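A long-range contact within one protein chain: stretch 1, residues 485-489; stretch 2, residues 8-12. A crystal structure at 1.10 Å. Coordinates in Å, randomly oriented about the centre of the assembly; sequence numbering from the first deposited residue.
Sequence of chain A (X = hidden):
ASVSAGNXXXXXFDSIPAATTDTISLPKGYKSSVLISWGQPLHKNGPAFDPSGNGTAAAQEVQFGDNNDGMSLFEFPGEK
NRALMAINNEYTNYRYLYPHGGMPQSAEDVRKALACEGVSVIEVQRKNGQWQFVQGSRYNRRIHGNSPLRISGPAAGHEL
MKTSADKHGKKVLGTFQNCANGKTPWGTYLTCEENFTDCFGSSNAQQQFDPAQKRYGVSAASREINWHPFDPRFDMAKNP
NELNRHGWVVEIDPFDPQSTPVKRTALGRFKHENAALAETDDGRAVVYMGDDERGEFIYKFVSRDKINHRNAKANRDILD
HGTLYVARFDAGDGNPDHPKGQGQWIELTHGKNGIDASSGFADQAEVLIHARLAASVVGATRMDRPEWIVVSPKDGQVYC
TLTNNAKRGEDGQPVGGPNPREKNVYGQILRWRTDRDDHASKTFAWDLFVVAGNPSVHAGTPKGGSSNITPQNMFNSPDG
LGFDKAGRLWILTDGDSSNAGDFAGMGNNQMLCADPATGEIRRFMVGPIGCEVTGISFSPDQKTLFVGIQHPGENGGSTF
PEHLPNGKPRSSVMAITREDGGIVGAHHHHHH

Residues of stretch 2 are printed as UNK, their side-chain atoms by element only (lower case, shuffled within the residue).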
# COMPACT_ATOMS: atom_id res chain seq x y z
N LYS A 485 -4.46 3.90 18.61
CA LYS A 485 -4.50 5.14 19.39
C LYS A 485 -3.59 5.05 20.61
O LYS A 485 -3.05 6.06 21.06
CB LYS A 485 -5.93 5.46 19.82
CG LYS A 485 -6.82 5.91 18.68
CD LYS A 485 -8.24 6.16 19.16
CE LYS A 485 -9.15 6.59 18.03
NZ LYS A 485 -10.55 6.81 18.49
N ALA A 486 -3.42 3.85 21.15
CA ALA A 486 -2.56 3.64 22.31
C ALA A 486 -1.08 3.78 21.97
O ALA A 486 -0.26 3.91 22.88
CB ALA A 486 -2.83 2.28 22.92
N GLY A 487 -0.73 3.65 20.70
CA GLY A 487 0.66 3.74 20.28
C GLY A 487 1.35 2.41 20.06
O GLY A 487 2.57 2.36 19.94
N ARG A 488 0.59 1.32 19.99
CA ARG A 488 1.14 0.07 19.49
C ARG A 488 1.39 0.18 17.99
O ARG A 488 0.55 0.68 17.26
CB ARG A 488 0.17 -1.09 19.75
CG ARG A 488 0.16 -1.61 21.18
CD ARG A 488 -0.97 -2.62 21.42
NE ARG A 488 -2.26 -1.96 21.58
CZ ARG A 488 -2.74 -1.53 22.74
NH1 ARG A 488 -2.06 -1.69 23.86
NH2 ARG A 488 -3.92 -0.91 22.76
N LEU A 489 2.53 -0.35 17.55
CA LEU A 489 2.87 -0.44 16.15
C LEU A 489 2.62 -1.85 15.65
O LEU A 489 3.29 -2.80 16.06
CB LEU A 489 4.35 -0.08 15.93
CG LEU A 489 4.83 -0.18 14.49
CD1 LEU A 489 4.10 0.79 13.58
CD2 LEU A 489 6.34 0.06 14.43
N UNK A 8 6.46 -4.65 28.90
CA UNK A 8 5.87 -3.57 28.07
C UNK A 8 4.53 -3.11 28.64
O UNK A 8 3.77 -3.90 29.20
o UNK A 8 5.01 -3.07 25.85
c UNK A 8 5.68 -4.05 26.63
N UNK A 9 4.33 -1.79 28.64
CA UNK A 9 3.04 -1.21 28.98
C UNK A 9 2.01 -1.51 27.90
O UNK A 9 0.82 -1.61 28.17
c UNK A 9 3.20 0.31 29.16
c UNK A 9 1.91 1.06 29.41
n UNK A 9 2.96 2.92 28.14
n UNK A 9 1.18 3.35 26.75
c UNK A 9 2.12 2.56 29.29
n UNK A 9 3.32 3.60 25.97
c UNK A 9 2.49 3.32 26.96
N UNK A 10 2.50 -1.76 26.69
CA UNK A 10 1.66 -1.72 25.50
C UNK A 10 1.24 -3.12 25.07
O UNK A 10 0.26 -3.26 24.35
c UNK A 10 2.38 -1.05 24.33
c UNK A 10 3.37 0.98 23.30
c UNK A 10 1.09 1.08 24.34
c UNK A 10 2.48 0.47 24.42
N UNK A 11 2.13 -4.09 25.24
CA UNK A 11 1.92 -5.40 24.64
C UNK A 11 1.23 -6.33 25.63
O UNK A 11 1.83 -6.76 26.62
c UNK A 11 4.00 -5.13 23.13
c UNK A 11 5.32 -5.78 22.77
c UNK A 11 3.25 -5.98 24.17
c UNK A 11 3.16 -4.88 21.89
N UNK A 12 -0.07 -6.55 25.42
CA UNK A 12 -0.91 -7.18 26.43
C UNK A 12 -1.16 -8.67 26.21
O UNK A 12 -1.86 -9.30 27.00
O HOH W 1 2.34 4.77 23.54
O HOH W 2 -0.95 4.10 25.56

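Position 8 carries two side-chain atoms, a carbon followed by an oxygen. Nothing on stretch 1 lies within reach of them. A lone oxygen one bond beyond CB, on an unbranched side chain, identifies serine, Ser8. With chi1 at 175° (t), its OG reaches forward along its own stretch and accepts two hydrogen bonds, from the backbone N of position 10 at 3.0 Å and from the backbone N of position 11 at 3.1 Å. A short hydroxyl suits this place because it can gather both amides and so hold the following turn of loop.

Position 9 has seven side-chain atoms: three carbons, a nitrogen, then a carbon bearing two more nitrogens, one of which comes within 4.2 Å of Ala486 O. That planar terminal group is a guanidinium, and the residue is Arg9. Its CA-to-CB bond points sideways, but the end of the chain comes nearer to stretch 1, though too far for a direct hydrogen bond. Two waters bridge the two residues. One accepts from NH2 of Arg9 (2.9 Å) and donates to Ala486 O (2.8 Å); the other makes a weak bond with NH1 of Arg9 (2.6 Å) and also donates to Ala486 O (2.8 Å). A long chain ending in several N-H donors suits this exposed place, since it can bind Ala486 O through water. The side chain is poorly ordered.

Position 10 shows four carbons, forked at the second, with no heteroatom. One branch tip lies 3.5 Å from Ala486 O and the other 3.7 Å from Gly487 O. The fork beyond CB makes this Leu10. Its CA-to-CB bond points toward stretch 1, and CD2 reaches to 4.3 Å from Ala486 CB, while Leu10 CB packs 3.9 Å from Arg488 CG. A branched apolar chain fits this buried site, covering backbone and aliphatic surface together.

Position 11 again has four carbons forked at the second, one branch tip lying 4.5 Å from Arg488 CG; this is Leu11. Here CA-to-CB points away, yet the end returns. Its apolar bulk is buried, with stretch 1 covering little of it.

Position 12 has no side-chain atoms and is Gly12; it makes no contact here.

The contact joins two loops around Leu10. Its side chain lies against Ala486, Gly487 and the aliphatic part of Arg488, while its carbonyl O accepts a hydrogen bond from Arg488 NH1, 2.8 Å long with an angle of 160° at the hydrogen. At Gly487, phi/psi of 99/14 would jam a CB against the preceding carbonyl, so the turn itself calls for glycine.

Stretch 2, residues 8-12: SRLLG
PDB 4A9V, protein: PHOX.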